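Local coordinates for protein glycoside transferase (PDB 6R2M) that probably hydrolyses exopolysaccharide as an extracellular, monomeric glycoside hydrolase, and may have transferase activity, at residues 49-54 / 298-303; 55-60 / 71-76; 208-213 / 261-266; 229-234 / 269-274. One frame throughout, in Å; residues are numbered along the deposited sequence.

How the contacts relate
Starting from the N terminus, helix 50-62 enters contact 1 with its first turn and contact 2 with its later ones. Contact 2 closes first, a short loop back onto helix 66-79. Some 130 residues on, contacts 3 and 4 follow; they cross, since helices 209-223 and 228-241, consecutive in the chain, both pack on helix 262-274, and the two contacts touch through Met-213, Tyr-271, Phe-230 and neighbours. Contact 1 closes last, when the start of helix 301-312 returns to helix 50-62, so its long loop encloses the other three. Contact 1 touches both contact 2 and contact 3, joining two halves whose contacts lie on opposite sides of the chain's centre.

Contact 1 of 4, residues 49-54 / 298-303; sequences LAESIG and TTHFFD
Three aromatic rings of 298-303 meet the N-cap and first turn of helix 50-62, and the imidazole of His-300 is the one whose edges are best defined. At one edge lies methyl CD1 of Leu-49, 4.0 Å from His-300 CE1. At another, in the ring plane, comes a backbone amide: Phe-302 N donates to His-300 ND1 at 2.9 Å, with an N-H...ND1 angle of 162°. His-300 is the N-cap residue of helix 301-312 and this is its capping bond; histidine suits the place because its ring nitrogen accepts the amide while the ring carbons offer an apolar rim. The bond fixes the turn of the imidazole. Glu-51, its CG anti to the backbone N and its chain extended, crosses Phe-302 at about a right angle. Its carboxylate is tilted 40° to that ring and approaches obliquely, Glu-51 CD being 3.3 Å from Phe-302 CD1. Ser-52 is small enough for the backbones to come close, 6.5 Å between its CA and that of Phe-302. The ring of Phe-301 lies against it, with CD2 3.5 Å from Ser-52 CB and CE2 3.4 Å from Ser-52 O. No hydrogen bond joins the segments. Meeting start to start, helices 50-62 and 301-312 are consistent with the closure of an (alpha/alpha) barrel. Around them, Tyr-40 and Tyr-30 make edge-to-face contacts with His-300 and Phe-301, respectively. Helix 100-116 meets Glu-51 through Asp-102 and Arg-105, while helix 66-79 packs on Ile-53 and helix 262-274 on Phe-302.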
# COMPACT_ATOMS: atom_id res chain seq x y z
N LEU A 49 11.87 -5.18 -1.53
CA LEU A 49 11.12 -4.24 -0.71
C LEU A 49 10.17 -4.94 0.26
O LEU A 49 9.51 -5.92 -0.10
CB LEU A 49 10.29 -3.30 -1.60
CG LEU A 49 11.10 -2.49 -2.63
CD1 LEU A 49 10.16 -1.86 -3.65
CD2 LEU A 49 11.87 -1.40 -1.91
N ALA A 50 10.09 -4.42 1.50
CA ALA A 50 9.04 -4.87 2.40
C ALA A 50 7.67 -4.62 1.80
O ALA A 50 6.72 -5.37 2.06
CB ALA A 50 9.16 -4.18 3.77
N GLU A 51 7.56 -3.56 0.99
CA GLU A 51 6.33 -3.26 0.28
C GLU A 51 5.92 -4.42 -0.61
O GLU A 51 4.75 -4.84 -0.60
CB GLU A 51 6.55 -1.99 -0.53
CG GLU A 51 5.42 -1.60 -1.45
CD GLU A 51 5.79 -0.37 -2.23
OE1 GLU A 51 6.49 -0.51 -3.25
OE2 GLU A 51 5.38 0.72 -1.81
N SER A 52 6.87 -4.96 -1.37
CA SER A 52 6.55 -6.03 -2.31
C SER A 52 6.14 -7.31 -1.59
O SER A 52 5.12 -7.92 -1.95
CB SER A 52 7.74 -6.30 -3.23
OG SER A 52 8.12 -5.13 -3.90
N ILE A 53 6.91 -7.75 -0.58
CA ILE A 53 6.54 -8.98 0.11
C ILE A 53 5.20 -8.81 0.82
O ILE A 53 4.37 -9.72 0.83
CB ILE A 53 7.67 -9.47 1.05
CG1 ILE A 53 7.37 -10.88 1.57
CG2 ILE A 53 7.89 -8.51 2.22
CD1 ILE A 53 8.55 -11.51 2.33
N GLY A 54 4.94 -7.62 1.39
CA GLY A 54 3.66 -7.40 2.04
C GLY A 54 2.49 -7.44 1.06
O GLY A 54 1.42 -7.96 1.38
N THR A 298 9.90 -3.89 -17.13
CA THR A 298 9.49 -2.49 -17.05
C THR A 298 8.32 -2.24 -16.12
O THR A 298 8.05 -1.07 -15.81
CB THR A 298 9.12 -1.95 -18.44
OG1 THR A 298 8.02 -2.69 -18.98
CG2 THR A 298 10.32 -2.04 -19.38
N THR A 299 7.61 -3.29 -15.70
CA THR A 299 6.49 -3.16 -14.77
C THR A 299 6.99 -3.38 -13.35
O THR A 299 7.32 -4.50 -12.96
CB THR A 299 5.39 -4.18 -15.09
OG1 THR A 299 4.99 -4.02 -16.46
CG2 THR A 299 4.17 -3.98 -14.21
N HIS A 300 7.00 -2.30 -12.57
CA HIS A 300 7.32 -2.42 -11.16
C HIS A 300 6.36 -3.41 -10.51
O HIS A 300 5.17 -3.42 -10.81
CB HIS A 300 7.19 -1.05 -10.51
CG HIS A 300 7.83 -0.94 -9.17
ND1 HIS A 300 7.36 -1.61 -8.06
CD2 HIS A 300 8.88 -0.19 -8.75
CE1 HIS A 300 8.11 -1.29 -7.01
NE2 HIS A 300 9.03 -0.43 -7.40
N PHE A 301 6.90 -4.24 -9.62
CA PHE A 301 6.04 -5.18 -8.90
C PHE A 301 4.84 -4.48 -8.27
O PHE A 301 3.73 -5.04 -8.24
CB PHE A 301 6.85 -5.91 -7.83
CG PHE A 301 6.11 -7.03 -7.20
CD1 PHE A 301 5.95 -8.23 -7.87
CD2 PHE A 301 5.54 -6.88 -5.93
CE1 PHE A 301 5.24 -9.27 -7.27
CE2 PHE A 301 4.84 -7.90 -5.33
CZ PHE A 301 4.69 -9.10 -6.00
N PHE A 302 5.03 -3.26 -7.76
CA PHE A 302 3.92 -2.51 -7.15
C PHE A 302 2.75 -2.38 -8.11
O PHE A 302 1.60 -2.56 -7.71
CB PHE A 302 4.40 -1.13 -6.73
CG PHE A 302 3.42 -0.37 -5.86
CD1 PHE A 302 3.33 -0.61 -4.49
CD2 PHE A 302 2.64 0.66 -6.40
CE1 PHE A 302 2.47 0.15 -3.68
CE2 PHE A 302 1.78 1.40 -5.60
CZ PHE A 302 1.70 1.15 -4.24
N ASP A 303 3.03 -2.07 -9.39
CA ASP A 303 1.96 -1.96 -10.37
C ASP A 303 1.38 -3.33 -10.70
O ASP A 303 0.15 -3.50 -10.74
CB ASP A 303 2.49 -1.29 -11.65
CG ASP A 303 2.74 0.19 -11.47
OD1 ASP A 303 1.88 0.88 -10.90
OD2 ASP A 303 3.81 0.66 -11.91

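Contact 2 of 4, residues 55-60 / 71-76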
# COMPACT_ATOMS: atom_id res chain seq x y z
N LEU A 55 2.68 -6.87 -0.13
CA LEU A 55 1.61 -6.92 -1.14
C LEU A 55 1.38 -8.35 -1.62
O LEU A 55 0.24 -8.77 -1.82
CB LEU A 55 1.96 -6.01 -2.32
CG LEU A 55 1.75 -4.52 -2.06
CD1 LEU A 55 2.56 -3.72 -3.06
CD2 LEU A 55 0.26 -4.17 -2.14
N TYR A 56 2.46 -9.11 -1.79
CA TYR A 56 2.31 -10.50 -2.16
C TYR A 56 1.59 -11.28 -1.07
O TYR A 56 0.70 -12.08 -1.36
CB TYR A 56 3.68 -11.09 -2.46
CG TYR A 56 3.67 -12.42 -3.19
CD1 TYR A 56 2.68 -12.75 -4.10
CD2 TYR A 56 4.68 -13.33 -2.95
CE1 TYR A 56 2.70 -13.98 -4.75
CE2 TYR A 56 4.71 -14.56 -3.58
CZ TYR A 56 3.72 -14.87 -4.49
OH TYR A 56 3.77 -16.10 -5.12
N MET A 57 1.94 -11.03 0.20
CA MET A 57 1.21 -11.66 1.30
C MET A 57 -0.27 -11.32 1.26
O MET A 57 -1.12 -12.19 1.48
CB MET A 57 1.81 -11.22 2.63
CG MET A 57 3.15 -11.88 2.89
SD MET A 57 4.07 -11.20 4.30
CE MET A 57 2.92 -11.52 5.65
N GLU A 58 -0.59 -10.04 1.01
CA GLU A 58 -1.99 -9.63 0.90
C GLU A 58 -2.70 -10.41 -0.20
O GLU A 58 -3.81 -10.93 0.01
CB GLU A 58 -2.03 -8.12 0.64
CG GLU A 58 -3.40 -7.53 0.55
CD GLU A 58 -3.37 -6.02 0.42
OE1 GLU A 58 -2.37 -5.40 0.85
OE2 GLU A 58 -4.35 -5.44 -0.10
N TYR A 59 -2.08 -10.51 -1.38
CA TYR A 59 -2.66 -11.27 -2.47
C TYR A 59 -2.88 -12.73 -2.08
O TYR A 59 -3.92 -13.31 -2.39
CB TYR A 59 -1.76 -11.18 -3.72
CG TYR A 59 -2.32 -11.95 -4.88
CD1 TYR A 59 -3.28 -11.38 -5.71
CD2 TYR A 59 -1.95 -13.27 -5.11
CE1 TYR A 59 -3.83 -12.08 -6.76
CE2 TYR A 59 -2.49 -14.00 -6.17
CZ TYR A 59 -3.43 -13.40 -6.99
OH TYR A 59 -4.00 -14.12 -8.03
N LEU A 60 -1.90 -13.34 -1.41
CA LEU A 60 -1.99 -14.77 -1.11
C LEU A 60 -3.12 -15.08 -0.14
O LEU A 60 -3.72 -16.15 -0.24
CB LEU A 60 -0.64 -15.26 -0.56
CG LEU A 60 0.45 -15.14 -1.62
CD1 LEU A 60 1.79 -15.34 -0.97
CD2 LEU A 60 0.26 -16.11 -2.82
N GLU A 71 5.44 -19.54 3.15
CA GLU A 71 6.77 -19.40 2.56
C GLU A 71 7.22 -17.95 2.61
O GLU A 71 8.39 -17.67 2.91
CB GLU A 71 6.78 -19.92 1.12
CG GLU A 71 6.82 -21.43 1.06
CD GLU A 71 6.43 -21.96 -0.29
OE1 GLU A 71 6.12 -21.15 -1.18
OE2 GLU A 71 6.43 -23.20 -0.46
N GLN A 72 6.29 -17.02 2.36
CA GLN A 72 6.61 -15.61 2.46
C GLN A 72 6.88 -15.19 3.90
O GLN A 72 7.79 -14.39 4.14
CB GLN A 72 5.48 -14.77 1.86
CG GLN A 72 5.33 -15.03 0.36
CD GLN A 72 6.64 -14.83 -0.38
OE1 GLN A 72 7.24 -13.76 -0.33
NE2 GLN A 72 7.10 -15.87 -1.08
N VAL A 73 6.11 -15.70 4.86
CA VAL A 73 6.37 -15.36 6.27
C VAL A 73 7.78 -15.79 6.65
O VAL A 73 8.48 -15.07 7.38
CB VAL A 73 5.31 -15.98 7.21
CG1 VAL A 73 5.68 -15.75 8.68
CG2 VAL A 73 3.95 -15.41 6.93
N SER A 74 8.22 -16.94 6.15
CA SER A 74 9.58 -17.41 6.43
C SER A 74 10.62 -16.47 5.85
O SER A 74 11.61 -16.15 6.52
CB SER A 74 9.77 -18.83 5.90
OG SER A 74 9.11 -19.76 6.74
N HIS A 75 10.43 -16.03 4.60
CA HIS A 75 11.37 -15.07 4.02
C HIS A 75 11.34 -13.76 4.79
O HIS A 75 12.38 -13.10 4.97
CB HIS A 75 11.04 -14.80 2.55
CG HIS A 75 11.35 -15.95 1.64
ND1 HIS A 75 12.58 -16.56 1.60
CD2 HIS A 75 10.58 -16.60 0.73
CE1 HIS A 75 12.56 -17.53 0.71
NE2 HIS A 75 11.36 -17.58 0.17
N LEU A 76 10.15 -13.34 5.22
CA LEU A 76 10.05 -12.14 6.04
C LEU A 76 10.86 -12.27 7.32
O LEU A 76 11.62 -11.36 7.69
CB LEU A 76 8.58 -11.86 6.35
CG LEU A 76 8.25 -10.54 7.02
CD1 LEU A 76 8.45 -9.40 6.02
CD2 LEU A 76 6.82 -10.57 7.56
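Gln-72 is the knot of the tight half of this contact, gripped between Tyr-56 and Leu-60 of the facing helix. Its chain bends at chi2 (-53°), which turns the amide across the tyrosine ring, the two planes 63° apart. Gln-72 CD comes within 3.6 Å of Tyr-56 CD2, an oblique approach, and NE2 lies 3.7 Å from Tyr-56 CE2. One turn further along helix 50-62, Leu-60 CD1 touches Gln-72 CG at 3.8 Å. The same methyl sits over the centre of the Tyr-56 ring, 3.8 Å above its plane, so a leucine of the same helix packs on one face of the ring. Glutamine fits here because its aliphatic stem can pack like a hydrocarbon while its flat amide lies by the ring.

Packing is looser beyond Met-57. Met-57 CG rests 3.9 Å from Gln-72 CB, but the bent, flexible thioether end makes wider contacts: CE is 4.2 Å from Val-73 CG2, and SD faces Leu-76 CD2 at a similar separation. Helix 100-116 closes this apolar side, meeting Met-57 and Leu-76 through Ala-109 and Ile-106. Glu-71, Ser-74 and His-75 lie on the outer, partly exposed flank of helix 66-79.

With axes 10.4 Å apart and directions 159° from one another, the short segments form an antiparallel helical hairpin, consistent with the (alpha/alpha) barrel known from several glycoside hydrolase families.

Contact 3 of 4, residues 208-213 / 261-266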
# COMPACT_ATOMS: atom_id res chain seq x y z
N ASN A 208 2.37 13.29 -7.13
CA ASN A 208 2.31 11.91 -7.60
C ASN A 208 0.94 11.35 -7.23
O ASN A 208 0.58 11.31 -6.05
CB ASN A 208 3.43 11.11 -6.95
CG ASN A 208 3.54 9.71 -7.50
OD1 ASN A 208 2.54 9.02 -7.66
ND2 ASN A 208 4.76 9.27 -7.77
N MET A 209 0.16 10.93 -8.24
CA MET A 209 -1.22 10.54 -7.96
C MET A 209 -1.34 9.22 -7.22
O MET A 209 -2.41 8.95 -6.65
CB MET A 209 -2.02 10.51 -9.27
CG MET A 209 -2.27 11.91 -9.85
SD MET A 209 -3.26 12.97 -8.77
CE MET A 209 -4.88 12.29 -9.06
N ILE A 210 -0.30 8.37 -7.21
CA ILE A 210 -0.31 7.23 -6.29
C ILE A 210 -0.43 7.73 -4.86
O ILE A 210 -1.28 7.27 -4.09
CB ILE A 210 0.95 6.37 -6.46
CG1 ILE A 210 0.98 5.74 -7.84
CG2 ILE A 210 0.99 5.30 -5.35
CD1 ILE A 210 2.25 4.90 -8.07
N ASP A 211 0.43 8.66 -4.48
CA ASP A 211 0.40 9.18 -3.11
C ASP A 211 -0.90 9.93 -2.85
O ASP A 211 -1.52 9.76 -1.78
CB ASP A 211 1.61 10.06 -2.86
CG ASP A 211 2.92 9.33 -3.19
OD1 ASP A 211 2.94 8.10 -3.04
OD2 ASP A 211 3.89 10.00 -3.58
N GLN A 212 -1.36 10.72 -3.82
CA GLN A 212 -2.62 11.44 -3.65
C GLN A 212 -3.79 10.47 -3.45
O GLN A 212 -4.65 10.72 -2.61
CB GLN A 212 -2.88 12.35 -4.84
CG GLN A 212 -1.89 13.52 -4.98
CD GLN A 212 -2.14 14.61 -3.95
OE1 GLN A 212 -3.29 14.94 -3.67
NE2 GLN A 212 -1.07 15.18 -3.39
N MET A 213 -3.83 9.36 -4.20
CA MET A 213 -4.95 8.43 -4.03
C MET A 213 -4.89 7.77 -2.67
O MET A 213 -5.93 7.55 -2.03
CB MET A 213 -4.93 7.35 -5.13
CG MET A 213 -5.38 7.81 -6.51
SD MET A 213 -6.94 8.72 -6.53
CE MET A 213 -8.01 7.59 -5.62
N SER A 261 -0.79 5.56 -14.82
CA SER A 261 -0.23 4.68 -13.79
C SER A 261 -1.19 3.55 -13.50
O SER A 261 -2.37 3.79 -13.21
CB SER A 261 0.05 5.45 -12.51
OG SER A 261 0.10 4.55 -11.39
N THR A 262 -0.69 2.31 -13.58
CA THR A 262 -1.50 1.16 -13.21
C THR A 262 -1.98 1.27 -11.76
O THR A 262 -3.17 1.07 -11.48
CB THR A 262 -0.70 -0.12 -13.43
OG1 THR A 262 -0.42 -0.25 -14.83
CG2 THR A 262 -1.50 -1.33 -12.98
N ALA A 263 -1.07 1.59 -10.84
CA ALA A 263 -1.46 1.67 -9.44
C ALA A 263 -2.52 2.75 -9.21
O ALA A 263 -3.44 2.55 -8.41
CB ALA A 263 -0.23 1.92 -8.55
N VAL A 264 -2.42 3.87 -9.92
CA VAL A 264 -3.42 4.93 -9.80
C VAL A 264 -4.80 4.42 -10.18
O VAL A 264 -5.78 4.69 -9.49
CB VAL A 264 -3.02 6.15 -10.64
CG1 VAL A 264 -4.22 7.10 -10.77
CG2 VAL A 264 -1.87 6.86 -9.95
N TYR A 265 -4.89 3.65 -11.26
CA TYR A 265 -6.21 3.12 -11.61
C TYR A 265 -6.68 2.05 -10.64
O TYR A 265 -7.89 1.95 -10.38
CB TYR A 265 -6.20 2.58 -13.04
CG TYR A 265 -6.19 3.69 -14.07
CD1 TYR A 265 -7.04 4.79 -13.94
CD2 TYR A 265 -5.35 3.64 -15.18
CE1 TYR A 265 -7.04 5.82 -14.87
CE2 TYR A 265 -5.35 4.66 -16.14
CZ TYR A 265 -6.20 5.75 -15.97
OH TYR A 265 -6.21 6.76 -16.91
N ALA A 266 -5.77 1.25 -10.09
CA ALA A 266 -6.18 0.29 -9.07
C ALA A 266 -6.74 1.00 -7.85
O ALA A 266 -7.82 0.65 -7.34
CB ALA A 266 -5.01 -0.62 -8.68
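Val-264 and Ile-210 carry this pairing of two nearly parallel helices, whose short segments run 19° apart with axes 8.9 Å from each other. Neighbouring inner helices of an (alpha/alpha) barrel run parallel in this way, and the arrangement here is consistent with that fold. Val-264 has the largest surface buried. Its CG2, anti to the carbonyl carbon, pushes into the first turn of helix 209-223, reaching within 3.5 Å of Ile-210 N and 3.7 Å of Met-209 CB. A beta-branched residue suits the spot: a short, stiff methyl can touch backbone, where the CA atoms of Ile-210 and Val-264 are just 5.2 Å apart. Ile-210 crosses it obliquely. Ile-210 CG1 also lies 3.7 Å from Val-264 CG2, and the extended branch carries CD1 on to Ala-263 CB at 3.9 Å, the small alanine allowing the methyl to come close. Met-213, a turn later, adds a looser contact with Val-264.

Both helices start here. Asn-208 caps the first, its OD1 accepting in the carbonyl plane from Ile-210 N, a bent bond of 138°. At the start of the second, Asp-303 of helix 301-312 accepts from Ala-263 N through OD1, which would place a probable negative charge favourably at the N-terminal end of the helix dipole. Ser-261 provides the cap proper: its OG, anti to the backbone N, accepts from Val-264 N at 3.0 Å and rests 3.8 Å from Ile-210 CG1.

Contact 4 of 4, residues 229-234 / 269-274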
# COMPACT_ATOMS: atom_id res chain seq x y z
N ASN A 229 -12.68 18.65 -2.84
CA ASN A 229 -11.86 19.29 -3.85
C ASN A 229 -11.08 18.25 -4.64
O ASN A 229 -11.01 18.32 -5.87
CB ASN A 229 -10.90 20.27 -3.19
CG ASN A 229 -11.64 21.29 -2.39
OD1 ASN A 229 -12.29 22.16 -2.96
ND2 ASN A 229 -11.59 21.17 -1.06
N PHE A 230 -10.49 17.28 -3.95
CA PHE A 230 -9.83 16.21 -4.67
C PHE A 230 -10.84 15.36 -5.43
O PHE A 230 -10.57 14.93 -6.56
CB PHE A 230 -9.01 15.35 -3.71
CG PHE A 230 -8.15 14.36 -4.41
CD1 PHE A 230 -7.05 14.78 -5.14
CD2 PHE A 230 -8.42 13.01 -4.31
CE1 PHE A 230 -6.23 13.85 -5.79
CE2 PHE A 230 -7.61 12.08 -4.95
CZ PHE A 230 -6.52 12.50 -5.69
N ASP A 231 -11.99 15.08 -4.82
CA ASP A 231 -12.98 14.25 -5.49
C ASP A 231 -13.45 14.92 -6.77
O ASP A 231 -13.55 14.26 -7.81
CB ASP A 231 -14.16 13.96 -4.57
CG ASP A 231 -15.09 12.90 -5.12
OD1 ASP A 231 -14.65 11.75 -5.30
OD2 ASP A 231 -16.27 13.22 -5.39
N ASN A 232 -13.67 16.24 -6.73
CA ASN A 232 -14.09 16.95 -7.92
C ASN A 232 -13.01 16.92 -9.00
O ASN A 232 -13.32 16.76 -10.19
CB ASN A 232 -14.45 18.39 -7.59
CG ASN A 232 -14.68 19.23 -8.83
OD1 ASN A 232 -13.83 20.04 -9.21
ND2 ASN A 232 -15.81 19.01 -9.50
N PHE A 233 -11.75 17.07 -8.61
CA PHE A 233 -10.68 16.97 -9.60
C PHE A 233 -10.74 15.62 -10.31
O PHE A 233 -10.65 15.55 -11.54
CB PHE A 233 -9.32 17.16 -8.93
CG PHE A 233 -8.17 17.02 -9.88
CD1 PHE A 233 -7.85 18.04 -10.74
CD2 PHE A 233 -7.42 15.85 -9.92
CE1 PHE A 233 -6.80 17.92 -11.63
CE2 PHE A 233 -6.35 15.72 -10.81
CZ PHE A 233 -6.05 16.76 -11.66
N LEU A 234 -10.89 14.54 -9.56
CA LEU A 234 -10.96 13.22 -10.18
C LEU A 234 -12.13 13.13 -11.14
O LEU A 234 -11.98 12.63 -12.26
CB LEU A 234 -11.06 12.13 -9.10
CG LEU A 234 -9.88 11.94 -8.15
CD1 LEU A 234 -10.19 10.84 -7.15
CD2 LEU A 234 -8.59 11.63 -8.90
N THR A 269 -10.14 2.67 -8.59
CA THR A 269 -11.21 1.69 -8.58
C THR A 269 -11.64 1.37 -7.15
O THR A 269 -12.84 1.38 -6.84
CB THR A 269 -10.74 0.45 -9.33
OG1 THR A 269 -10.48 0.83 -10.69
CG2 THR A 269 -11.80 -0.64 -9.30
N GLN A 270 -10.67 1.16 -6.25
CA GLN A 270 -10.97 0.94 -4.84
C GLN A 270 -11.68 2.14 -4.22
O GLN A 270 -12.64 1.98 -3.47
CB GLN A 270 -9.68 0.66 -4.06
CG GLN A 270 -8.95 -0.57 -4.52
CD GLN A 270 -7.58 -0.71 -3.85
OE1 GLN A 270 -7.37 -0.26 -2.73
NE2 GLN A 270 -6.65 -1.33 -4.56
N TYR A 271 -11.22 3.35 -4.55
CA TYR A 271 -11.78 4.56 -3.97
C TYR A 271 -13.21 4.78 -4.43
O TYR A 271 -14.10 5.10 -3.62
CB TYR A 271 -10.88 5.74 -4.36
CG TYR A 271 -11.46 7.13 -4.14
CD1 TYR A 271 -11.29 7.78 -2.92
CD2 TYR A 271 -12.15 7.80 -5.15
CE1 TYR A 271 -11.77 9.05 -2.71
CE2 TYR A 271 -12.65 9.07 -4.96
CZ TYR A 271 -12.46 9.69 -3.74
OH TYR A 271 -12.97 10.95 -3.55
N PHE A 272 -13.47 4.62 -5.73
CA PHE A 272 -14.82 4.84 -6.22
C PHE A 272 -15.77 3.78 -5.67
O PHE A 272 -16.91 4.10 -5.34
CB PHE A 272 -14.82 4.84 -7.75
CG PHE A 272 -14.31 6.12 -8.35
CD1 PHE A 272 -14.65 7.35 -7.78
CD2 PHE A 272 -13.49 6.11 -9.47
CE1 PHE A 272 -14.20 8.53 -8.35
CE2 PHE A 272 -13.04 7.29 -10.03
CZ PHE A 272 -13.39 8.51 -9.47
N ASN A 273 -15.29 2.56 -5.47
CA ASN A 273 -16.18 1.55 -4.91
C ASN A 273 -16.43 1.77 -3.42
O ASN A 273 -17.54 1.55 -2.93
CB ASN A 273 -15.63 0.17 -5.23
CG ASN A 273 -15.72 -0.15 -6.72
OD1 ASN A 273 -16.63 0.33 -7.41
ND2 ASN A 273 -14.78 -0.93 -7.23
N LYS A 274 -15.43 2.27 -2.69
CA LYS A 274 -15.63 2.57 -1.27
C LYS A 274 -16.57 3.75 -1.07
O LYS A 274 -17.26 3.82 -0.04
CB LYS A 274 -14.28 2.87 -0.59
CG LYS A 274 -13.38 1.65 -0.42
CD LYS A 274 -11.92 2.05 -0.26
CE LYS A 274 -11.67 2.73 1.07
NZ LYS A 274 -11.61 1.73 2.18
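The two helical segments cross steeply, at 115° between their directions, and their axes stay 12.9 Å apart, with 9.6 Å between even the nearest CA atoms, those of Asp-231 and Phe-272. Long side chains must therefore span the gap, which is what Tyr-271 does. With CG anti to its backbone N, it reaches out and its hydroxyl donates to the carboxylate of Asp-231, OH to OD1 2.6 Å, a short hydrogen bond. The phenol meets OD1 from above the carboxylate plane, 32° out of it, while OD1 itself sits at the tyrosine's edge, in the plane of the ring; the two flat groups are 50° apart. Gln-277 NE2 is a second donor to the same oxygen. Two donors on one buried atom would favour the ionised carboxylate, and aspartate is short enough to offer an oxygen to the hydroxyl.

Beside this polar link the contact is apolar. Leu-234 meets Tyr-271 tip to tip, CD1 lying 3.7 Å from CE2, and its CB approaches Phe-272 CZ at 4.3 Å. The same leucine also packs within its own helix: CG stands 3.9 Å above one face of the Phe-230 ring, offset toward the rim. Leucine thus touches three aromatic rings.

A buried Tyr-Asp hydrogen bond thus bridges the crossing of helix 228-241 with the C-terminal end of helix 262-274. Helix 209-223 runs close by, with Met-209, Gln-212 and Ala-216 against Phe-230 and Met-213 against Tyr-271, while helix 278-290 packs on Phe-272 through Asn-280 and Thr-284.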